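Local coordinates for protein osa (Shigella flexneri, PDB 4O7K) that suppresses the oncogenicity of Agrobacterium tumefaciens and acts as a plasmid fertility inhibition factor with a fold of the ParB/Srx superfamily, at residues W40-W45 with D115-L120; L32-P37 with V44-V49. The protein carries 1 engineered substitution. One frame throughout, in Å; residues are numbered along the deposited sequence.

Contact 1: residues W40-W45 with D115-L120; sequences WNEVVW and DSPVPL
Pro117 presents its ring to three side chains of residues 40-45. Glu42 meets it tip to tip, with OE2 3.5 Å from Pro117 CG. Glu42 CG stands between the backbone N and the carbonyl carbon (chi1 61°), and from there the extended chain carries the carboxylate toward Pro117. Val44 crosses the same ring at about a right angle, its CG2 lying 4.0 Å from Pro117 CG. Trp40 comes obliquely to the neighbouring ring atom, NE1 4.0 Å from Pro117 CD. Beyond it the benzene half of the indole lies against the backbone of Asp115: CZ2 comes within 3.1 Å of Asp115 O, while Asp115 CA sits at the ring edge, in plane. The indole N-H is spent on Ile114 O, just before the segment. At the other end Trp45 and Leu120 also cross at about a right angle, Leu120 CD1 approaching Trp45 CZ3 to 3.7 Å. One face of this indole carries Val43 CG1, offset toward the rim, and its NE1 bonds to Tyr70 OH. Strand 55-58 separates strands 44-47 and 118-128, and side chains reach past it; Thr58 touches Glu42, Val44 and Pro117. Residues 40-45 thus meet the Pro117 and Leu120 side chains and the Asp115 backbone through nonpolar and polar-atom contacts without hydrogen bonding; both indole N-H groups find partners outside the two segments.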
loop_
_atom_site.group_PDB
_atom_site.type_symbol
_atom_site.label_atom_id
_atom_site.label_comp_id
_atom_site.label_asym_id
_atom_site.label_seq_id
_atom_site.Cartn_x
_atom_site.Cartn_y
_atom_site.Cartn_z
ATOM N N TRP A 40 21.058 -4.028 -8.428
ATOM C CA TRP A 40 21.477 -2.990 -7.495
ATOM C C TRP A 40 21.837 -3.641 -6.168
ATOM O O TRP A 40 21.855 -4.869 -6.044
ATOM C CB TRP A 40 20.368 -1.942 -7.340
ATOM C CG TRP A 40 19.509 -1.886 -8.578
ATOM C CD1 TRP A 40 18.219 -2.327 -8.705
ATOM C CD2 TRP A 40 19.906 -1.435 -9.885
ATOM N NE1 TRP A 40 17.783 -2.153 -10.001
ATOM C CE2 TRP A 40 18.798 -1.608 -10.744
ATOM C CE3 TRP A 40 21.088 -0.893 -10.408
ATOM C CZ2 TRP A 40 18.837 -1.257 -12.097
ATOM C CZ3 TRP A 40 21.122 -0.543 -11.753
ATOM C CH2 TRP A 40 20.002 -0.726 -12.580
ATOM N N ASN A 41 22.154 -2.822 -5.181
ATOM C CA ASN A 41 22.483 -3.354 -3.875
ATOM C C ASN A 41 21.374 -2.898 -2.937
ATOM O O ASN A 41 21.587 -2.060 -2.058
ATOM C CB ASN A 41 23.866 -2.867 -3.425
ATOM C CG ASN A 41 24.242 -3.345 -2.033
ATOM O OD1 ASN A 41 23.507 -4.103 -1.398
ATOM N ND2 ASN A 41 25.400 -2.893 -1.549
ATOM N N GLU A 42 20.177 -3.439 -3.148
ATOM C CA GLU A 42 19.004 -2.967 -2.421
ATOM C C GLU A 42 17.942 -4.049 -2.267
ATOM O O GLU A 42 17.998 -5.094 -2.915
ATOM C CB GLU A 42 18.401 -1.751 -3.130
ATOM C CG GLU A 42 17.931 -2.026 -4.558
ATOM C CD GLU A 42 17.534 -0.758 -5.310
ATOM O OE1 GLU A 42 18.108 0.310 -5.015
ATOM O OE2 GLU A 42 16.652 -0.833 -6.197
ATOM N N VAL A 43 16.967 -3.792 -1.403
ATOM C CA VAL A 43 15.857 -4.714 -1.265
ATOM C C VAL A 43 14.844 -4.422 -2.362
ATOM O O VAL A 43 14.370 -3.294 -2.496
ATOM C CB VAL A 43 15.203 -4.607 0.107
ATOM C CG1 VAL A 43 13.994 -5.534 0.195
ATOM C CG2 VAL A 43 16.222 -4.941 1.188
ATOM N N VAL A 44 14.547 -5.438 -3.166
ATOM C CA VAL A 44 13.582 -5.303 -4.246
ATOM C C VAL A 44 12.563 -6.430 -4.188
ATOM O O VAL A 44 12.922 -7.590 -3.968
ATOM C CB VAL A 44 14.273 -5.302 -5.626
ATOM C CG1 VAL A 44 13.236 -5.352 -6.751
ATOM C CG2 VAL A 44 15.161 -4.070 -5.767
ATOM N N TRP A 45 11.290 -6.088 -4.353
ATOM C CA TRP A 45 10.250 -7.102 -4.493
ATOM C C TRP A 45 9.698 -7.153 -5.902
ATOM O O TRP A 45 9.542 -6.126 -6.559
ATOM C CB TRP A 45 9.082 -6.847 -3.555
ATOM C CG TRP A 45 9.363 -6.879 -2.113
ATOM C CD1 TRP A 45 9.230 -7.945 -1.273
ATOM C CD2 TRP A 45 9.760 -5.771 -1.300
ATOM N NE1 TRP A 45 9.548 -7.578 0.013
ATOM C CE2 TRP A 45 9.873 -6.246 0.025
ATOM C CE3 TRP A 45 10.047 -4.428 -1.565
ATOM C CZ2 TRP A 45 10.255 -5.418 1.084
ATOM C CZ3 TRP A 45 10.421 -3.605 -0.504
ATOM C CH2 TRP A 45 10.529 -4.112 0.797
ATOM N N ASP A 115 14.564 -2.844 -13.776
ATOM C CA ASP A 115 15.613 -1.856 -14.008
ATOM C C ASP A 115 15.372 -0.555 -13.243
ATOM O O ASP A 115 16.301 0.214 -13.009
ATOM C CB ASP A 115 15.748 -1.557 -15.496
ATOM C CG ASP A 115 16.313 -2.726 -16.270
ATOM O OD1 ASP A 115 16.909 -3.622 -15.635
ATOM O OD2 ASP A 115 16.153 -2.746 -17.507
ATOM N N SER A 116 14.127 -0.302 -12.857
ATOM C CA SER A 116 13.827 0.882 -12.051
ATOM C C SER A 116 12.616 0.631 -11.162
ATOM O O SER A 116 11.518 1.098 -11.469
ATOM C CB SER A 116 13.577 2.103 -12.943
ATOM O OG SER A 116 13.510 3.296 -12.168
ATOM N N PRO A 117 12.810 -0.131 -10.069
ATOM C CA PRO A 117 11.688 -0.418 -9.172
ATOM C C PRO A 117 11.154 0.856 -8.519
ATOM O O PRO A 117 11.916 1.781 -8.248
ATOM C CB PRO A 117 12.288 -1.365 -8.129
ATOM C CG PRO A 117 13.768 -1.169 -8.219
ATOM C CD PRO A 117 14.055 -0.793 -9.640
ATOM N N VAL A 118 9.848 0.885 -8.284
ATOM C CA VAL A 118 9.199 2.017 -7.634
ATOM C C VAL A 118 9.444 2.000 -6.120
ATOM O O VAL A 118 9.166 1.005 -5.462
ATOM C CB VAL A 118 7.686 2.005 -7.909
ATOM C CG1 VAL A 118 6.990 3.187 -7.195
ATOM C CG2 VAL A 118 7.431 2.051 -9.409
ATOM N N PRO A 119 9.970 3.103 -5.562
ATOM C CA PRO A 119 10.155 3.182 -4.104
ATOM C C PRO A 119 8.835 3.054 -3.340
ATOM O O PRO A 119 7.780 3.445 -3.845
ATOM C CB PRO A 119 10.780 4.567 -3.904
ATOM C CG PRO A 119 11.457 4.852 -5.220
ATOM C CD PRO A 119 10.537 4.276 -6.252
ATOM N N LEU A 120 8.903 2.488 -2.140
ATOM C CA LEU A 120 7.722 2.293 -1.309
ATOM C C LEU A 120 7.093 3.612 -0.874
ATOM O O LEU A 120 7.771 4.626 -0.753
ATOM C CB LEU A 120 8.080 1.485 -0.063
ATOM C CG LEU A 120 8.642 0.084 -0.326
ATOM C CD1 LEU A 120 8.856 -0.617 1.012
ATOM C CD2 LEU A 120 7.690 -0.680 -1.214
#

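Contact 2: residues L32-P37 with V44-V49; sequences LPQIVP and VWRLPV
Gln34 and Arg46 form an antiparallel hydrogen-bonded pair, Gln34 N to Arg46 O at 2.9 Å and Arg46 N to Gln34 O at 2.8 Å. Their side chains run side by side on one face of the sheet, where Arg46 NH1 donates to Gln34 OE1 over 2.8 Å. The oxygen lies near the guanidinium plane, yet NH1 stands well above the amide plane, 57° out of it. Arg46 CG is anti to the backbone N (chi1 171°), and the extended chain brings the guanidinium alongside the amide; a salt bridge from NE to Asp54 helps fix it. On the other face, Ile35 lies beside the Trp45 indole, with Ile35 CG1 3.5 Å from Trp45 CD1. Pro33 CB packs 3.7 Å from the same CD1 of Trp45. Toward the connecting loop, Val36 N bonds to Val44 O at 3.0 Å, and Val36 CG2 reaches Val44 CG1. A water there donates to Val36 O and accepts from Val44 N, extending the pairing of this beta hairpin. Strand 34-35 is an edge strand of the mixed sheet, and 44-47 lies between it and strand 55-58. Helix 179-189 packs on Ile35 through Leu182 and Cys186, while strand 153-158 of the second sheet meets Pro33, Trp45 and Leu47.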
loop_
_atom_site.group_PDB
_atom_site.type_symbol
_atom_site.label_atom_id
_atom_site.label_comp_id
_atom_site.label_asym_id
_atom_site.label_seq_id
_atom_site.Cartn_x
_atom_site.Cartn_y
_atom_site.Cartn_z
ATOM N N LEU A 32 1.751 -13.054 -2.210
ATOM C CA LEU A 32 2.762 -12.244 -1.538
ATOM C C LEU A 32 3.773 -11.618 -2.496
ATOM O O LEU A 32 4.129 -12.216 -3.524
ATOM C CB LEU A 32 3.526 -13.095 -0.517
ATOM C CG LEU A 32 2.931 -13.432 0.857
ATOM C CD1 LEU A 32 1.647 -14.203 0.746
ATOM C CD2 LEU A 32 3.923 -14.209 1.722
ATOM N N PRO A 33 4.269 -10.418 -2.151
ATOM C CA PRO A 33 5.426 -9.913 -2.894
ATOM C C PRO A 33 6.608 -10.866 -2.707
ATOM O O PRO A 33 6.718 -11.497 -1.660
ATOM C CB PRO A 33 5.694 -8.534 -2.274
ATOM C CG PRO A 33 4.946 -8.515 -0.980
ATOM C CD PRO A 33 3.780 -9.463 -1.144
ATOM N N GLN A 34 7.456 -10.985 -3.722
ATOM C CA GLN A 34 8.598 -11.889 -3.650
ATOM C C GLN A 34 9.893 -11.099 -3.620
ATOM O O GLN A 34 10.171 -10.317 -4.533
ATOM C CB GLN A 34 8.601 -12.857 -4.837
ATOM C CG GLN A 34 7.329 -13.672 -4.970
ATOM C CD GLN A 34 7.279 -14.435 -6.288
ATOM O OE1 GLN A 34 7.925 -14.050 -7.262
ATOM N NE2 GLN A 34 6.507 -15.509 -6.321
ATOM N N ILE A 35 10.681 -11.291 -2.566
ATOM C CA ILE A 35 11.990 -10.666 -2.512
ATOM C C ILE A 35 12.866 -11.294 -3.590
ATOM O O ILE A 35 12.961 -12.513 -3.670
ATOM C CB ILE A 35 12.643 -10.825 -1.145
ATOM C CG1 ILE A 35 11.921 -9.932 -0.127
ATOM C CG2 ILE A 35 14.115 -10.446 -1.229
ATOM C CD1 ILE A 35 12.436 -10.069 1.274
ATOM N N VAL A 36 13.474 -10.468 -4.435
ATOM C CA VAL A 36 14.261 -11.011 -5.543
ATOM C C VAL A 36 15.663 -10.445 -5.606
ATOM O O VAL A 36 15.904 -9.318 -5.191
ATOM C CB VAL A 36 13.583 -10.755 -6.916
ATOM C CG1 VAL A 36 12.360 -11.647 -7.089
ATOM C CG2 VAL A 36 13.235 -9.277 -7.090
ATOM N N PRO A 37 16.605 -11.248 -6.126
ATOM C CA PRO A 37 17.918 -10.724 -6.509
ATOM C C PRO A 37 17.765 -9.619 -7.557
ATOM O O PRO A 37 16.861 -9.688 -8.406
ATOM C CB PRO A 37 18.633 -11.950 -7.103
ATOM C CG PRO A 37 17.917 -13.129 -6.550
ATOM C CD PRO A 37 16.488 -12.697 -6.381
ATOM N N VAL A 44 14.547 -5.438 -3.166
ATOM C CA VAL A 44 13.582 -5.303 -4.246
ATOM C C VAL A 44 12.563 -6.430 -4.188
ATOM O O VAL A 44 12.922 -7.590 -3.968
ATOM C CB VAL A 44 14.273 -5.302 -5.626
ATOM C CG1 VAL A 44 13.236 -5.352 -6.751
ATOM C CG2 VAL A 44 15.161 -4.070 -5.767
ATOM N N TRP A 45 11.290 -6.088 -4.353
ATOM C CA TRP A 45 10.250 -7.102 -4.493
ATOM C C TRP A 45 9.698 -7.153 -5.902
ATOM O O TRP A 45 9.542 -6.126 -6.559
ATOM C CB TRP A 45 9.082 -6.847 -3.555
ATOM C CG TRP A 45 9.363 -6.879 -2.113
ATOM C CD1 TRP A 45 9.230 -7.945 -1.273
ATOM C CD2 TRP A 45 9.760 -5.771 -1.300
ATOM N NE1 TRP A 45 9.548 -7.578 0.013
ATOM C CE2 TRP A 45 9.873 -6.246 0.025
ATOM C CE3 TRP A 45 10.047 -4.428 -1.565
ATOM C CZ2 TRP A 45 10.255 -5.418 1.084
ATOM C CZ3 TRP A 45 10.421 -3.605 -0.504
ATOM C CH2 TRP A 45 10.529 -4.112 0.797
ATOM N N ARG A 46 9.390 -8.370 -6.345
ATOM C CA ARG A 46 8.528 -8.586 -7.487
ATOM C C ARG A 46 7.099 -8.644 -6.969
ATOM O O ARG A 46 6.817 -9.339 -5.990
ATOM C CB ARG A 46 8.902 -9.889 -8.215
ATOM C CG ARG A 46 7.904 -10.289 -9.298
ATOM C CD ARG A 46 8.147 -11.698 -9.866
ATOM N NE ARG A 46 7.045 -12.050 -10.763
ATOM C CZ ARG A 46 6.052 -12.884 -10.466
ATOM N NH1 ARG A 46 6.019 -13.524 -9.300
ATOM N NH2 ARG A 46 5.082 -13.081 -11.348
ATOM N N LEU A 47 6.198 -7.905 -7.603
ATOM C CA LEU A 47 4.791 -7.940 -7.199
ATOM C C LEU A 47 3.952 -8.459 -8.359
ATOM O O LEU A 47 3.941 -7.860 -9.430
ATOM C CB LEU A 47 4.302 -6.545 -6.758
ATOM C CG LEU A 47 4.847 -5.964 -5.452
ATOM C CD1 LEU A 47 6.249 -5.440 -5.678
ATOM C CD2 LEU A 47 3.965 -4.825 -4.977
ATOM N N PRO A 48 3.266 -9.594 -8.154
ATOM C CA PRO A 48 2.342 -10.094 -9.178
ATOM C C PRO A 48 1.214 -9.091 -9.373
ATOM O O PRO A 48 0.724 -8.553 -8.378
ATOM C CB PRO A 48 1.808 -11.401 -8.585
ATOM C CG PRO A 48 2.715 -11.722 -7.411
ATOM C CD PRO A 48 3.247 -10.413 -6.931
ATOM N N VAL A 49 0.835 -8.833 -10.623
ATOM C CA VAL A 49 -0.282 -7.942 -10.938
ATOM C C VAL A 49 -1.235 -8.671 -11.867
ATOM O O VAL A 49 -0.853 -8.992 -12.992
ATOM C CB VAL A 49 0.178 -6.655 -11.628
ATOM C CG1 VAL A 49 -0.983 -5.689 -11.728
ATOM C CG2 VAL A 49 1.345 -6.028 -10.888
HETATM O O HOH W 1 16.189 -7.784 -2.708
#

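From the N terminus, the chain leaves helix 4-24 and enters residues 32-37, which contact 2 pairs with 44-49 after a connection of only six residues, closing the hairpin. Residues 40-45, the first half of contact 1, begin within that connection and run into strand 44-47; the two contacts share Val44 and Trp45. Contact 1 closes a much longer loop of 69 residues, containing strands 55-58 and 67-72 and helices 73-81 and 103-112, before 115-120 returns. The two closures thus cross, the longer loop opening before the hairpin segment ends. Together they tie the outer hairpin of the mixed sheet to the start of strand 118-128.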